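Local coordinates for protein CS1 fimbrial subunit A (Escherichia coli, PDB 4HJI) that builds the shaft of CS1 pili, surface filaments that let enterotoxigenic Escherichia coli colonize host epithelium, at residues I55-H60 and V92-K97; S73-L78 and L99-I104; V39-S44 and I129-T134. All coordinates share one frame; numbering follows the deposited sequence.

Overall arrangement
All three contacts belong to the β-sandwich of one pilin subunit, which has an immunoglobulin-like fold as in other chaperone-usher pilins. Contacts 1 and 2 have centres about 14 Å apart and meet beside strand 87-94, where Val92 O and Leu99 N, 2.8 Å apart, probably form a hydrogen bond. The centre of contact 3 is about 18 Å from that of contact 1 and about 17 Å from that of contact 2. It is joined to contact 2 by Leu78, whose CD1 is 4.0 Å from Leu41 CD1. Contact 1 joins strands 49-61 and 87-94, contact 3 strands 38-44 and 119-131, both buried; contact 2 lies on the surface, against a break in strand 68-80.

Contact 1: residues I55-H60 and V92-K97; sequences INTVVH and VNFAGK
The edge of the Phe94 ring meets Thr57 and Val59 of strand 49-61. The contact is van der Waals: a methyl and a hydroxyl oxygen both lie at the ring edge. Val59 CG2 lies 3.8 Å from Phe94 CZ, near the plane of the ring, and Thr57 OG1 lies in that plane, 3.5 Å from Phe94 CE2. With CG anti to the backbone N (chi1 178°), the ring is carried out beside its own carbonyl carbon, and its far rim becomes the part that touches. A long aromatic suits this place because the backbones stay well apart: Thr57 CA and Ala95 CA are 9.2 Å from each other. Ala95 CB sits 3.9 Å above one face of the ring, toward its rim.

The spacing follows from the sheet, in which strand 119-131 pairs antiparallel with both 49-61 and 87-94, so that Phe94, packed also on Leu27 and Ile106, bridges two strands that share a neighbour. The hydroxyl of Thr57 is hydrogen-bonded to Gln125 O of that shared strand, which lets a threonine sit in a buried place.

Backbone bonds shape the end of the second segment, where strands 87-94 and 97-98 form a two-residue β-hairpin. Phe94 to Lys97 make its type I' turn, closed by Phe94 N to Lys97 O (2.8 Å) and Lys97 N to Phe94 O (2.9 Å). Both central residues have positive phi, a demand that Gly96 meets easily and Ala95 less so. Lys97 NZ folds back to Ala95 O at 2.9 Å and also forms a salt bridge with Asp110.

Contact 2: residues S73-L78 and L99-I104; sequences SADPVL and LSTTGI
The backbone of Ser73 to Asp75 runs past Thr101, with Ser73 CA and Thr101 CA 5.8 Å apart and no hydrogen bond between the two segments. Between them the contact is van der Waals, through one methyl group; a backbone bond from Ser100 to Leu72, just before Ser73, ties the loop to strand 68-80. Thr101 CG2 lies against main-chain atoms, 3.8 Å from Ala74 CA and 3.9 Å from Asp75 N. A chi1 of 50° sets OG1 between the backbone N and the carbonyl carbon and leaves CG2 anti to that carbon, from where the methyl reaches the neighbouring chain. Asp75 crosses Thr101 at about a right angle, its OD1 4.0 Å from the same methyl. A β-branched residue suits the spot, since it can offer a compact methyl to a backbone and still keep a hydroxyl at an exposed surface.

Ser73 and Ala74 point their CB atoms away from the loop, and so contribute main chain to this contact. On the other segment, Ser100 OG accepts from Thr102 N at 3.1 Å with an angle of 149°, which shapes the chain around Thr101. This is an ST turn in the loop between strands 97-98 and 104-106, packed at the surface where strand 68-80 is interrupted in the β-sandwich of the pilin.

Contact 3: residues V39-S44 and I129-T134; sequences VALTYS and IHADAT
Leu41 packs its two methyls on Ala131 and Ile129. Its CB points at segment 129-134, and CB and CG act as a spacer across the gap between backbones, in which Leu41 CA and Ala131 CA are 8.1 Å apart. A chi1 of -51° puts CG beside the backbone N, anti to the carbonyl carbon, and chi2 of 176° then turns CD1 and CD2 to different partners. CD1 meets Ala131 CB at 3.5 Å, a tight methyl-to-methyl contact; having no side chain beyond CB, alanine suits a place where the leucine presses in. CD2 approaches Ile129 CG2 more loosely, at 4.4 Å. Val169 also touches the leucine, so a branched aliphatic suits a buried place with several hydrophobic neighbours.

Strand 38-44 lies between two neighbours: Val39 and Leu41 bond through their backbones to Thr170 of strand 163-173 on one edge, Thr42 to Glu51 of strand 49-61 on the other. Strand 163-173 runs parallel to 38-44 and antiparallel to 144-156, and probably takes the place of the donor strand in this engineered donor-strand construct, completing the otherwise incomplete immunoglobulin fold of a chaperone-usher pilin.

Beyond Ala131 the second segment leaves its strand through an Asx turn. Asp132 OD1 accepts from Thr134 OG1 at 2.6 Å, on its syn side, and from Thr134 N at 3.0 Å, well above the carboxylate plane.

Contact 1: residues I55-H60 and V92-K97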
loop_
_atom_site.group_PDB
_atom_site.type_symbol
_atom_site.label_atom_id
_atom_site.label_comp_id
_atom_site.label_asym_id
_atom_site.label_seq_id
_atom_site.Cartn_x
_atom_site.Cartn_y
_atom_site.Cartn_z
ATOM N N ILE A 55 5.215 5.062 -3.830
ATOM C CA ILE A 55 4.664 4.841 -5.165
ATOM C C ILE A 55 3.716 6.017 -5.439
ATOM O O ILE A 55 2.769 6.249 -4.669
ATOM C CB ILE A 55 3.881 3.508 -5.253
ATOM C CG1 ILE A 55 4.759 2.302 -4.872
ATOM C CG2 ILE A 55 3.301 3.290 -6.641
ATOM C CD1 ILE A 55 4.049 0.980 -4.789
ATOM N N ASN A 56 3.998 6.777 -6.494
ATOM C CA ASN A 56 3.107 7.811 -6.986
ATOM C C ASN A 56 1.949 7.157 -7.732
ATOM O O ASN A 56 2.172 6.383 -8.662
ATOM C CB ASN A 56 3.885 8.780 -7.892
ATOM C CG ASN A 56 5.004 9.478 -7.148
ATOM O OD1 ASN A 56 6.203 9.287 -7.434
ATOM N ND2 ASN A 56 4.634 10.291 -6.183
ATOM N N THR A 57 0.720 7.453 -7.314
ATOM C CA THR A 57 -0.468 6.787 -7.848
ATOM C C THR A 57 -1.548 7.788 -8.225
ATOM O O THR A 57 -1.478 8.959 -7.864
ATOM C CB THR A 57 -1.088 5.840 -6.809
ATOM O OG1 THR A 57 -1.639 6.618 -5.734
ATOM C CG2 THR A 57 -0.051 4.912 -6.247
ATOM N N VAL A 58 -2.552 7.312 -8.950
ATOM C CA VAL A 58 -3.766 8.068 -9.199
ATOM C C VAL A 58 -4.963 7.143 -9.061
ATOM O O VAL A 58 -4.867 5.960 -9.357
ATOM C CB VAL A 58 -3.802 8.734 -10.593
ATOM C CG1 VAL A 58 -2.780 9.856 -10.667
ATOM C CG2 VAL A 58 -3.606 7.712 -11.717
ATOM N N VAL A 59 -6.079 7.703 -8.592
ATOM C CA VAL A 59 -7.321 6.982 -8.487
ATOM C C VAL A 59 -8.150 7.233 -9.741
ATOM O O VAL A 59 -8.335 8.380 -10.147
ATOM C CB VAL A 59 -8.106 7.409 -7.226
ATOM C CG1 VAL A 59 -9.463 6.730 -7.201
ATOM C CG2 VAL A 59 -7.300 7.066 -5.988
ATOM N N HIS A 60 -8.626 6.144 -10.362
ATOM C CA HIS A 60 -9.570 6.214 -11.468
ATOM C C HIS A 60 -10.955 5.857 -10.980
ATOM O O HIS A 60 -11.110 4.903 -10.237
ATOM C CB HIS A 60 -9.230 5.209 -12.537
ATOM C CG HIS A 60 -8.074 5.593 -13.378
ATOM N ND1 HIS A 60 -8.116 5.530 -14.753
ATOM C CD2 HIS A 60 -6.826 6.001 -13.051
ATOM C CE1 HIS A 60 -6.953 5.922 -15.240
ATOM N NE2 HIS A 60 -6.150 6.200 -14.231
ATOM N N VAL A 92 1.258 1.142 6.049
ATOM C CA VAL A 92 0.955 1.640 4.724
ATOM C C VAL A 92 0.176 2.932 4.823
ATOM O O VAL A 92 -0.777 3.026 5.604
ATOM C CB VAL A 92 0.128 0.614 3.914
ATOM C CG1 VAL A 92 -0.084 1.122 2.507
ATOM C CG2 VAL A 92 0.801 -0.739 3.948
ATOM N N ASN A 93 0.649 3.953 4.111
ATOM C CA ASN A 93 -0.015 5.257 4.095
ATOM C C ASN A 93 -0.510 5.509 2.682
ATOM O O ASN A 93 0.156 5.146 1.718
ATOM C CB ASN A 93 0.929 6.422 4.468
ATOM C CG ASN A 93 1.358 6.436 5.920
ATOM O OD1 ASN A 93 1.314 5.436 6.626
ATOM N ND2 ASN A 93 1.761 7.607 6.385
ATOM N N PHE A 94 -1.676 6.125 2.566
ATOM C CA PHE A 94 -2.225 6.498 1.275
ATOM C C PHE A 94 -2.818 7.884 1.372
ATOM O O PHE A 94 -3.563 8.178 2.309
ATOM C CB PHE A 94 -3.306 5.509 0.801
ATOM C CG PHE A 94 -3.913 5.895 -0.511
ATOM C CD1 PHE A 94 -5.228 6.286 -0.609
ATOM C CD2 PHE A 94 -3.140 5.869 -1.672
ATOM C CE1 PHE A 94 -5.779 6.654 -1.831
ATOM C CE2 PHE A 94 -3.674 6.251 -2.888
ATOM C CZ PHE A 94 -4.990 6.643 -2.977
ATOM N N ALA A 95 -2.473 8.744 0.416
ATOM C CA ALA A 95 -2.996 10.106 0.407
ATOM C C ALA A 95 -2.777 10.788 1.750
ATOM O O ALA A 95 -3.630 11.556 2.201
ATOM C CB ALA A 95 -4.484 10.081 0.061
ATOM N N GLY A 96 -1.649 10.491 2.407
ATOM C CA GLY A 96 -1.282 11.138 3.666
ATOM C C GLY A 96 -2.033 10.639 4.893
ATOM O O GLY A 96 -1.974 11.266 5.943
ATOM N N LYS A 97 -2.741 9.520 4.756
ATOM C CA LYS A 97 -3.476 8.882 5.852
ATOM C C LYS A 97 -2.985 7.425 6.035
ATOM O O LYS A 97 -2.780 6.715 5.063
ATOM C CB LYS A 97 -4.971 8.886 5.522
ATOM C CG LYS A 97 -5.566 10.281 5.371
ATOM C CD LYS A 97 -6.355 10.457 4.078
ATOM C CE LYS A 97 -6.648 11.931 3.783
ATOM N NZ LYS A 97 -6.433 12.225 2.321
#

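Contact 2: residues S73-L78 and L99-I104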
loop_
_atom_site.group_PDB
_atom_site.type_symbol
_atom_site.label_atom_id
_atom_site.label_comp_id
_atom_site.label_asym_id
_atom_site.label_seq_id
_atom_site.Cartn_x
_atom_site.Cartn_y
_atom_site.Cartn_z
ATOM N N SER A 73 -6.634 -5.617 3.616
ATOM C CA SER A 73 -7.407 -6.829 3.896
ATOM C C SER A 73 -6.870 -7.561 5.120
ATOM O O SER A 73 -7.541 -8.426 5.665
ATOM C CB SER A 73 -7.356 -7.775 2.697
ATOM O OG SER A 73 -6.096 -8.390 2.655
ATOM N N ALA A 74 -5.649 -7.229 5.539
ATOM C CA ALA A 74 -5.039 -7.857 6.691
ATOM C C ALA A 74 -3.911 -6.956 7.110
ATOM O O ALA A 74 -3.399 -6.188 6.292
ATOM C CB ALA A 74 -4.518 -9.242 6.337
ATOM N N ASP A 75 -3.545 -7.044 8.389
ATOM C CA ASP A 75 -2.365 -6.368 8.917
ATOM C C ASP A 75 -1.154 -6.938 8.226
ATOM O O ASP A 75 -0.856 -8.122 8.408
ATOM C CB ASP A 75 -2.183 -6.660 10.399
ATOM C CG ASP A 75 -3.091 -5.847 11.278
ATOM O OD1 ASP A 75 -3.753 -4.920 10.759
ATOM O OD2 ASP A 75 -3.120 -6.105 12.512
ATOM N N PRO A 76 -0.456 -6.117 7.425
ATOM C CA PRO A 76 0.684 -6.658 6.727
ATOM C C PRO A 76 1.908 -6.816 7.618
ATOM O O PRO A 76 2.224 -5.935 8.431
ATOM C CB PRO A 76 0.912 -5.656 5.600
ATOM C CG PRO A 76 0.361 -4.376 6.086
ATOM C CD PRO A 76 -0.671 -4.693 7.127
ATOM N N VAL A 77 2.563 -7.962 7.474
ATOM C CA VAL A 77 3.785 -8.276 8.167
ATOM C C VAL A 77 4.750 -8.969 7.216
ATOM O O VAL A 77 4.316 -9.683 6.325
ATOM C CB VAL A 77 3.515 -9.155 9.396
ATOM C CG1 VAL A 77 4.773 -9.313 10.203
ATOM C CG2 VAL A 77 2.489 -8.502 10.318
ATOM N N LEU A 78 6.051 -8.752 7.402
ATOM C CA LEU A 78 7.063 -9.505 6.666
ATOM C C LEU A 78 7.632 -10.559 7.601
ATOM O O LEU A 78 8.170 -10.233 8.673
ATOM C CB LEU A 78 8.188 -8.606 6.176
ATOM C CG LEU A 78 7.788 -7.312 5.477
ATOM C CD1 LEU A 78 9.056 -6.593 5.055
ATOM C CD2 LEU A 78 6.882 -7.573 4.277
ATOM N N LEU A 99 -3.335 3.548 6.597
ATOM C CA LEU A 99 -4.350 2.551 6.336
ATOM C C LEU A 99 -4.340 1.483 7.430
ATOM O O LEU A 99 -3.367 1.306 8.160
ATOM C CB LEU A 99 -4.086 1.895 4.986
ATOM C CG LEU A 99 -4.067 2.791 3.738
ATOM C CD1 LEU A 99 -3.819 1.951 2.490
ATOM C CD2 LEU A 99 -5.335 3.619 3.603
ATOM N N SER A 100 -5.470 0.802 7.567
ATOM C CA SER A 100 -5.617 -0.318 8.492
ATOM C C SER A 100 -6.706 -1.229 7.912
ATOM O O SER A 100 -7.220 -0.964 6.824
ATOM C CB SER A 100 -6.017 0.177 9.873
ATOM O OG SER A 100 -7.303 0.753 9.838
ATOM N N THR A 101 -7.127 -2.224 8.692
ATOM C CA THR A 101 -8.213 -3.108 8.264
ATOM C C THR A 101 -9.574 -2.407 8.405
ATOM O O THR A 101 -10.587 -2.944 7.988
ATOM C CB THR A 101 -8.210 -4.445 9.037
ATOM O OG1 THR A 101 -8.144 -4.211 10.461
ATOM C CG2 THR A 101 -7.043 -5.313 8.602
ATOM N N THR A 102 -9.607 -1.220 9.017
ATOM C CA THR A 102 -10.791 -0.401 9.015
ATOM C C THR A 102 -10.732 0.596 7.893
ATOM O O THR A 102 -9.753 1.350 7.775
ATOM C CB THR A 102 -10.902 0.405 10.326
ATOM O OG1 THR A 102 -10.806 -0.484 11.436
ATOM C CG2 THR A 102 -12.209 1.163 10.392
ATOM N N GLY A 103 -11.777 0.621 7.075
ATOM C CA GLY A 103 -11.788 1.502 5.920
ATOM C C GLY A 103 -11.747 2.958 6.310
ATOM O O GLY A 103 -12.342 3.354 7.322
ATOM N N ILE A 104 -11.003 3.739 5.527
ATOM C CA ILE A 104 -11.076 5.187 5.594
ATOM C C ILE A 104 -11.608 5.731 4.271
ATOM O O ILE A 104 -11.338 5.178 3.201
ATOM C CB ILE A 104 -9.723 5.836 5.982
ATOM C CG1 ILE A 104 -8.669 5.760 4.877
ATOM C CG2 ILE A 104 -9.183 5.208 7.260
ATOM C CD1 ILE A 104 -7.463 6.622 5.189
#

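Contact 3: residues V39-S44 and I129-T134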
loop_
_atom_site.group_PDB
_atom_site.type_symbol
_atom_site.label_atom_id
_atom_site.label_comp_id
_atom_site.label_asym_id
_atom_site.label_seq_id
_atom_site.Cartn_x
_atom_site.Cartn_y
_atom_site.Cartn_z
ATOM N N VAL A 39 7.421 -5.401 -4.577
ATOM C CA VAL A 39 8.267 -4.306 -4.081
ATOM C C VAL A 39 9.403 -4.941 -3.284
ATOM O O VAL A 39 9.164 -5.841 -2.494
ATOM C CB VAL A 39 7.464 -3.330 -3.181
ATOM C CG1 VAL A 39 8.392 -2.391 -2.401
ATOM C CG2 VAL A 39 6.455 -2.571 -4.029
ATOM N N ALA A 40 10.639 -4.537 -3.547
ATOM C CA ALA A 40 11.761 -4.951 -2.716
ATOM C C ALA A 40 12.201 -3.728 -1.931
ATOM O O ALA A 40 12.563 -2.710 -2.535
ATOM C CB ALA A 40 12.915 -5.453 -3.569
ATOM N N LEU A 41 12.174 -3.813 -0.602
ATOM C CA LEU A 41 12.582 -2.701 0.250
ATOM C C LEU A 41 14.090 -2.626 0.388
ATOM O O LEU A 41 14.809 -3.620 0.240
ATOM C CB LEU A 41 11.948 -2.812 1.635
ATOM C CG LEU A 41 10.442 -3.031 1.653
ATOM C CD1 LEU A 41 10.004 -3.206 3.090
ATOM C CD2 LEU A 41 9.733 -1.870 0.991
ATOM N N THR A 42 14.579 -1.427 0.652
ATOM C CA THR A 42 16.000 -1.205 0.807
ATOM C C THR A 42 16.347 -1.081 2.290
ATOM O O THR A 42 15.740 -0.295 2.995
ATOM C CB THR A 42 16.419 0.071 0.060
ATOM O OG1 THR A 42 16.191 -0.128 -1.345
ATOM C CG2 THR A 42 17.875 0.374 0.288
ATOM N N TYR A 43 17.302 -1.883 2.749
ATOM C CA TYR A 43 17.761 -1.810 4.129
ATOM C C TYR A 43 18.824 -0.726 4.295
ATOM O O TYR A 43 19.611 -0.464 3.373
ATOM C CB TYR A 43 18.302 -3.176 4.540
ATOM C CG TYR A 43 18.693 -3.327 5.985
ATOM C CD1 TYR A 43 20.015 -3.557 6.335
ATOM C CD2 TYR A 43 17.746 -3.288 6.997
ATOM C CE1 TYR A 43 20.392 -3.716 7.656
ATOM C CE2 TYR A 43 18.114 -3.450 8.325
ATOM C CZ TYR A 43 19.443 -3.659 8.643
ATOM O OH TYR A 43 19.838 -3.841 9.945
ATOM N N SER A 44 18.823 -0.079 5.462
ATOM C CA SER A 44 19.794 0.938 5.805
ATOM C C SER A 44 20.497 0.494 7.084
ATOM O O SER A 44 19.946 0.645 8.173
ATOM C CB SER A 44 19.091 2.288 6.009
ATOM O OG SER A 44 19.993 3.298 6.418
ATOM N N ILE A 129 4.963 2.357 1.707
ATOM C CA ILE A 129 5.092 1.102 2.454
ATOM C C ILE A 129 6.298 1.237 3.385
ATOM O O ILE A 129 7.386 1.560 2.914
ATOM C CB ILE A 129 5.238 -0.097 1.479
ATOM C CG1 ILE A 129 3.974 -0.193 0.633
ATOM C CG2 ILE A 129 5.521 -1.386 2.243
ATOM C CD1 ILE A 129 4.064 -1.206 -0.469
ATOM N N HIS A 130 6.090 0.946 4.670
ATOM C CA HIS A 130 7.029 1.247 5.791
ATOM C C HIS A 130 7.225 -0.005 6.659
ATOM O O HIS A 130 6.478 -0.195 7.637
ATOM C CB HIS A 130 6.516 2.384 6.711
ATOM C CG HIS A 130 6.137 3.645 6.000
ATOM N ND1 HIS A 130 7.034 4.662 5.775
ATOM C CD2 HIS A 130 4.968 4.042 5.438
ATOM C CE1 HIS A 130 6.439 5.637 5.112
ATOM N NE2 HIS A 130 5.185 5.288 4.901
ATOM N N ALA A 131 8.239 -0.820 6.378
ATOM C CA ALA A 131 8.601 -1.939 7.280
ATOM C C ALA A 131 9.414 -1.411 8.446
ATOM O O ALA A 131 10.450 -0.796 8.226
ATOM C CB ALA A 131 9.406 -2.992 6.559
ATOM N N ASP A 132 8.951 -1.661 9.674
ATOM C CA ASP A 132 9.599 -1.142 10.867
ATOM C C ASP A 132 10.393 -2.199 11.645
ATOM O O ASP A 132 9.850 -2.947 12.457
ATOM C CB ASP A 132 8.531 -0.552 11.756
ATOM C CG ASP A 132 9.091 0.008 13.030
ATOM O OD1 ASP A 132 10.337 0.108 13.146
ATOM O OD2 ASP A 132 8.279 0.336 13.909
ATOM N N ALA A 133 11.693 -2.260 11.382
ATOM C CA ALA A 133 12.518 -3.304 11.973
ATOM C C ALA A 133 12.841 -3.002 13.437
ATOM O O ALA A 133 13.409 -3.837 14.129
ATOM C CB ALA A 133 13.785 -3.521 11.146
ATOM N N THR A 134 12.469 -1.824 13.927
ATOM C CA THR A 134 12.571 -1.580 15.374
ATOM C C THR A 134 11.495 -2.314 16.194
ATOM O O THR A 134 11.608 -2.376 17.425
ATOM C CB THR A 134 12.521 -0.086 15.731
ATOM O OG1 THR A 134 11.182 0.402 15.605
ATOM C CG2 THR A 134 13.434 0.716 14.831
#